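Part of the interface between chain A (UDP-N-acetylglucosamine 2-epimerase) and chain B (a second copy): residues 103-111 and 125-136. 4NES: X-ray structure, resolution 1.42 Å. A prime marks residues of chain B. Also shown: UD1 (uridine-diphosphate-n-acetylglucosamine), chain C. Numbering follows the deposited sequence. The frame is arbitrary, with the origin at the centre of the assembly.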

# COMPACT_ATOMS: atom_id res chain seq x y z
N ALA A 103 4.74 -7.67 -2.15
CA ALA A 103 5.46 -6.40 -2.25
C ALA A 103 5.58 -5.68 -0.91
O ALA A 103 6.63 -5.13 -0.58
CB ALA A 103 4.80 -5.49 -3.28
N LEU A 104 4.49 -5.67 -0.15
CA LEU A 104 4.48 -5.00 1.13
C LEU A 104 5.42 -5.67 2.13
O LEU A 104 6.13 -4.98 2.87
CB LEU A 104 3.06 -4.93 1.68
CG LEU A 104 2.91 -4.14 2.98
CD1 LEU A 104 3.60 -2.78 2.88
CD2 LEU A 104 1.43 -3.96 3.27
N VAL A 105 5.45 -7.00 2.15
CA VAL A 105 6.38 -7.69 3.04
C VAL A 105 7.81 -7.36 2.65
O VAL A 105 8.63 -6.98 3.49
CB VAL A 105 6.19 -9.23 3.02
CG1 VAL A 105 7.32 -9.90 3.78
CG2 VAL A 105 4.85 -9.62 3.62
N ALA A 106 8.12 -7.51 1.36
CA ALA A 106 9.47 -7.29 0.88
C ALA A 106 9.96 -5.87 1.14
O ALA A 106 11.08 -5.66 1.59
CB ALA A 106 9.58 -7.64 -0.59
N SER A 107 9.10 -4.89 0.89
CA SER A 107 9.47 -3.49 1.08
C SER A 107 9.88 -3.17 2.51
O SER A 107 10.86 -2.46 2.73
CB SER A 107 8.32 -2.56 0.62
OG SER A 107 7.24 -2.60 1.53
N LYS A 108 9.15 -3.70 3.49
CA LYS A 108 9.50 -3.45 4.88
C LYS A 108 10.75 -4.21 5.32
O LYS A 108 11.41 -3.82 6.27
CB LYS A 108 8.33 -3.78 5.82
CG LYS A 108 7.11 -2.87 5.65
CD LYS A 108 7.40 -1.44 6.14
CE LYS A 108 6.17 -0.54 6.03
NZ LYS A 108 5.11 -0.89 7.03
N LEU A 109 11.08 -5.29 4.61
CA LEU A 109 12.30 -6.04 4.88
C LEU A 109 13.49 -5.48 4.10
O LEU A 109 14.60 -6.01 4.19
CB LEU A 109 12.12 -7.52 4.53
CG LEU A 109 11.18 -8.34 5.41
CD1 LEU A 109 11.13 -9.79 4.92
CD2 LEU A 109 11.60 -8.29 6.88
N LYS A 110 13.25 -4.42 3.33
CA LYS A 110 14.26 -3.77 2.50
C LYS A 110 14.80 -4.70 1.40
O LYS A 110 15.98 -4.65 1.04
CB LYS A 110 15.37 -3.15 3.35
CG LYS A 110 14.80 -2.21 4.41
CD LYS A 110 15.88 -1.43 5.13
CE LYS A 110 15.27 -0.70 6.32
NZ LYS A 110 16.14 0.40 6.83
N ILE A 111 13.91 -5.54 0.89
CA ILE A 111 14.22 -6.42 -0.24
C ILE A 111 13.63 -5.80 -1.49
O ILE A 111 12.44 -5.46 -1.52
CB ILE A 111 13.58 -7.82 -0.04
CG1 ILE A 111 14.18 -8.51 1.18
CG2 ILE A 111 13.76 -8.68 -1.30
CD1 ILE A 111 13.44 -9.77 1.60
N ARG B 125 12.24 6.67 0.65
CA ARG B 125 11.16 5.68 0.54
C ARG B 125 11.63 4.26 0.90
O ARG B 125 10.91 3.28 0.68
CB ARG B 125 10.46 5.73 -0.83
CG ARG B 125 8.98 5.33 -0.79
CD ARG B 125 8.25 5.49 -2.14
NE ARG B 125 7.80 6.86 -2.38
CZ ARG B 125 7.04 7.24 -3.41
NH1 ARG B 125 6.62 6.35 -4.30
NH2 ARG B 125 6.70 8.52 -3.53
N ASN B 126 12.82 4.18 1.49
CA ASN B 126 13.28 2.97 2.14
C ASN B 126 12.90 2.90 3.64
O ASN B 126 12.91 1.82 4.22
CB ASN B 126 14.80 2.81 1.94
CG ASN B 126 15.20 2.72 0.46
OD1 ASN B 126 14.56 2.03 -0.34
ND2 ASN B 126 16.28 3.42 0.09
N MSE B 127 12.56 4.06 4.24
CA MSE B 127 12.05 4.20 5.64
C MSE B 127 10.65 3.56 5.77
O MSE B 127 9.83 3.78 4.90
CB MSE B 127 11.88 5.69 6.03
CG MSE B 127 13.13 6.56 6.37
SE MSE B 127 12.75 8.36 7.17
CE MSE B 127 11.77 7.71 8.75
N PRO B 128 10.35 2.83 6.87
CA PRO B 128 8.99 2.28 6.90
C PRO B 128 7.91 3.37 6.99
O PRO B 128 6.82 3.19 6.44
CB PRO B 128 8.97 1.40 8.16
CG PRO B 128 10.14 1.86 8.99
CD PRO B 128 11.16 2.40 8.03
N GLU B 129 8.21 4.48 7.65
CA GLU B 129 7.24 5.57 7.75
C GLU B 129 6.93 6.17 6.39
O GLU B 129 5.78 6.50 6.12
CB GLU B 129 7.74 6.67 8.69
CG GLU B 129 7.73 6.29 10.16
CD GLU B 129 8.92 5.45 10.59
OE1 GLU B 129 9.84 5.18 9.77
OE2 GLU B 129 8.94 5.04 11.77
N GLU B 130 7.95 6.30 5.54
CA GLU B 130 7.75 6.87 4.22
C GLU B 130 6.88 5.93 3.39
O GLU B 130 5.96 6.38 2.70
CB GLU B 130 9.10 7.16 3.53
CG GLU B 130 9.03 7.86 2.16
CD GLU B 130 8.85 9.37 2.22
OE1 GLU B 130 8.56 9.93 3.30
OE2 GLU B 130 9.01 10.04 1.18
N ILE B 131 7.14 4.63 3.47
CA ILE B 131 6.31 3.64 2.79
C ILE B 131 4.87 3.76 3.26
O ILE B 131 3.95 3.86 2.44
CB ILE B 131 6.81 2.20 3.02
CG1 ILE B 131 8.13 1.98 2.26
CG2 ILE B 131 5.78 1.19 2.55
CD1 ILE B 131 8.92 0.77 2.73
N ASN B 132 4.67 3.79 4.57
CA ASN B 132 3.32 3.85 5.13
C ASN B 132 2.57 5.08 4.66
O ASN B 132 1.40 5.01 4.29
CB ASN B 132 3.37 3.83 6.66
CG ASN B 132 3.77 2.48 7.22
OD1 ASN B 132 3.66 1.46 6.54
ND2 ASN B 132 4.23 2.47 8.47
N ARG B 133 3.24 6.22 4.68
CA ARG B 133 2.57 7.46 4.34
C ARG B 133 2.26 7.55 2.85
O ARG B 133 1.17 7.99 2.49
CB ARG B 133 3.40 8.66 4.79
CG ARG B 133 2.60 9.94 4.95
CD ARG B 133 3.50 11.13 5.30
NE ARG B 133 4.44 10.83 6.38
CZ ARG B 133 5.72 10.51 6.18
NH1 ARG B 133 6.21 10.47 4.95
NH2 ARG B 133 6.52 10.23 7.21
N VAL B 134 3.20 7.15 2.01
CA VAL B 134 2.98 7.17 0.56
C VAL B 134 1.81 6.26 0.19
O VAL B 134 0.89 6.67 -0.52
CB VAL B 134 4.24 6.77 -0.22
CG1 VAL B 134 3.92 6.57 -1.71
CG2 VAL B 134 5.34 7.82 -0.07
N LEU B 135 1.83 5.03 0.69
CA LEU B 135 0.76 4.09 0.36
C LEU B 135 -0.59 4.58 0.85
O LEU B 135 -1.59 4.56 0.12
CB LEU B 135 1.07 2.71 0.95
CG LEU B 135 2.32 2.04 0.36
CD1 LEU B 135 2.43 0.62 0.90
CD2 LEU B 135 2.29 2.02 -1.15
N THR B 136 -0.63 5.08 2.09
CA THR B 136 -1.87 5.58 2.66
C THR B 136 -2.41 6.75 1.84
O THR B 136 -3.62 6.82 1.56
CB THR B 136 -1.67 6.01 4.11
OG1 THR B 136 -1.33 4.86 4.90
CG2 THR B 136 -2.93 6.62 4.67
C1' UD1 C . 6.39 3.28 16.11
C2' UD1 C . 6.24 3.79 14.72
C3' UD1 C . 6.96 5.04 14.53
C4' UD1 C . 6.62 6.06 15.52
C5' UD1 C . 6.70 5.50 16.92
C6' UD1 C . 6.18 6.43 17.94
C7' UD1 C . 5.95 1.93 12.97
C8' UD1 C . 6.63 0.98 12.03
N2' UD1 C . 6.79 2.80 13.76
O1' UD1 C . 7.72 2.99 16.35
O3' UD1 C . 6.70 5.54 13.20
O4' UD1 C . 7.48 7.19 15.41
O5' UD1 C . 5.93 4.31 17.03
O6' UD1 C . 6.80 6.35 19.17
O7' UD1 C . 4.72 1.96 13.06
N1 UD1 C . 7.71 -1.02 22.90
C2 UD1 C . 7.39 -1.12 24.19
N3 UD1 C . 6.22 -0.66 24.63
C4 UD1 C . 5.33 -0.11 23.80
C5 UD1 C . 5.63 0.02 22.45
C6 UD1 C . 6.86 -0.45 22.01
O2 UD1 C . 8.16 -1.62 24.98
O4 UD1 C . 4.14 0.36 24.27
C1B UD1 C . 9.01 -1.51 22.39
C2B UD1 C . 9.04 -2.94 22.05
O2' UD1 C . 10.31 -3.47 22.36
C3B UD1 C . 8.84 -2.95 20.62
C4B UD1 C . 9.59 -1.75 20.19
O4B UD1 C . 9.40 -0.79 21.22
O3B UD1 C . 9.27 -4.12 19.97
C5B UD1 C . 9.10 -1.19 18.91
O5B UD1 C . 7.71 -0.95 18.85
PA UD1 C . 7.03 -0.61 17.49
O1A UD1 C . 7.24 -1.76 16.55
O2A UD1 C . 5.59 -0.34 17.74
O3A UD1 C . 7.77 0.61 16.85
PB UD1 C . 8.18 2.01 17.50
O1B UD1 C . 9.67 2.06 17.56
O2B UD1 C . 7.44 2.26 18.78
O HOH W 1 11.33 -0.16 4.93

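Asn126′ lies in the loop before the chain B helix and is exposed. Asn126′ O is 4.0 Å from Lys110 CE. Lys110 NZ, at 4.4 Å from Asn126′ O, is too far for a hydrogen bond. A water joins the chains here. It donates to Asn126′ O at 2.6 Å and to Ser107 O at 3.2 Å. Lys110 has positive phi and is the first residue after the chain A helix to leave helical phi/psi, in a Schellman motif, with Ile111 N bonded to Ala106 O at 2.9 Å.

Met127′, a selenomethionine, occupies the N-cap position. Its CB points away from chain A. Pro128′ opens the helix and packs against the aliphatic part of Lys108, with Pro128′ CB 3.8 Å from Lys108 CD. Glu129′ also points its CB away from chain A. Glu129′ OE2 accepts a hydrogen bond from O3' of the bound UDP-N-acetylglucosamine at 2.7 Å. Glu130′ makes no contact with the chain A stretch; its OE1 forms a salt bridge with Arg133′ NH1 at 2.9 Å, one turn along.

Ile131′ points toward chain A and is well covered by it. Ile131′ CD1 is 3.8 Å from Ser107 O and 4.0 Å from Ser107 OG. Ser107 OG donates to Leu104 O at 2.9 Å, within its own helix. Ile131′ CG2 lies 3.9 Å from Lys108 CE.

Asn132′ makes the one direct hydrogen bond between the stretches: Lys108 NZ donates to Asn132′ OD1 at 2.8 Å. The CB of Lys108 points sideways, but the side chain bends to bring its amine to chain B. Its methylenes thus pack on Pro128′ and Ile131′ while its charged end meets a polar acceptor.

Leu135′ closes the contact, with its CD1 4.1 Å from Leu104 CD1. This is an apolar pair. The two helices run roughly antiparallel, at 149°, so later chain B residues meet earlier chain A residues.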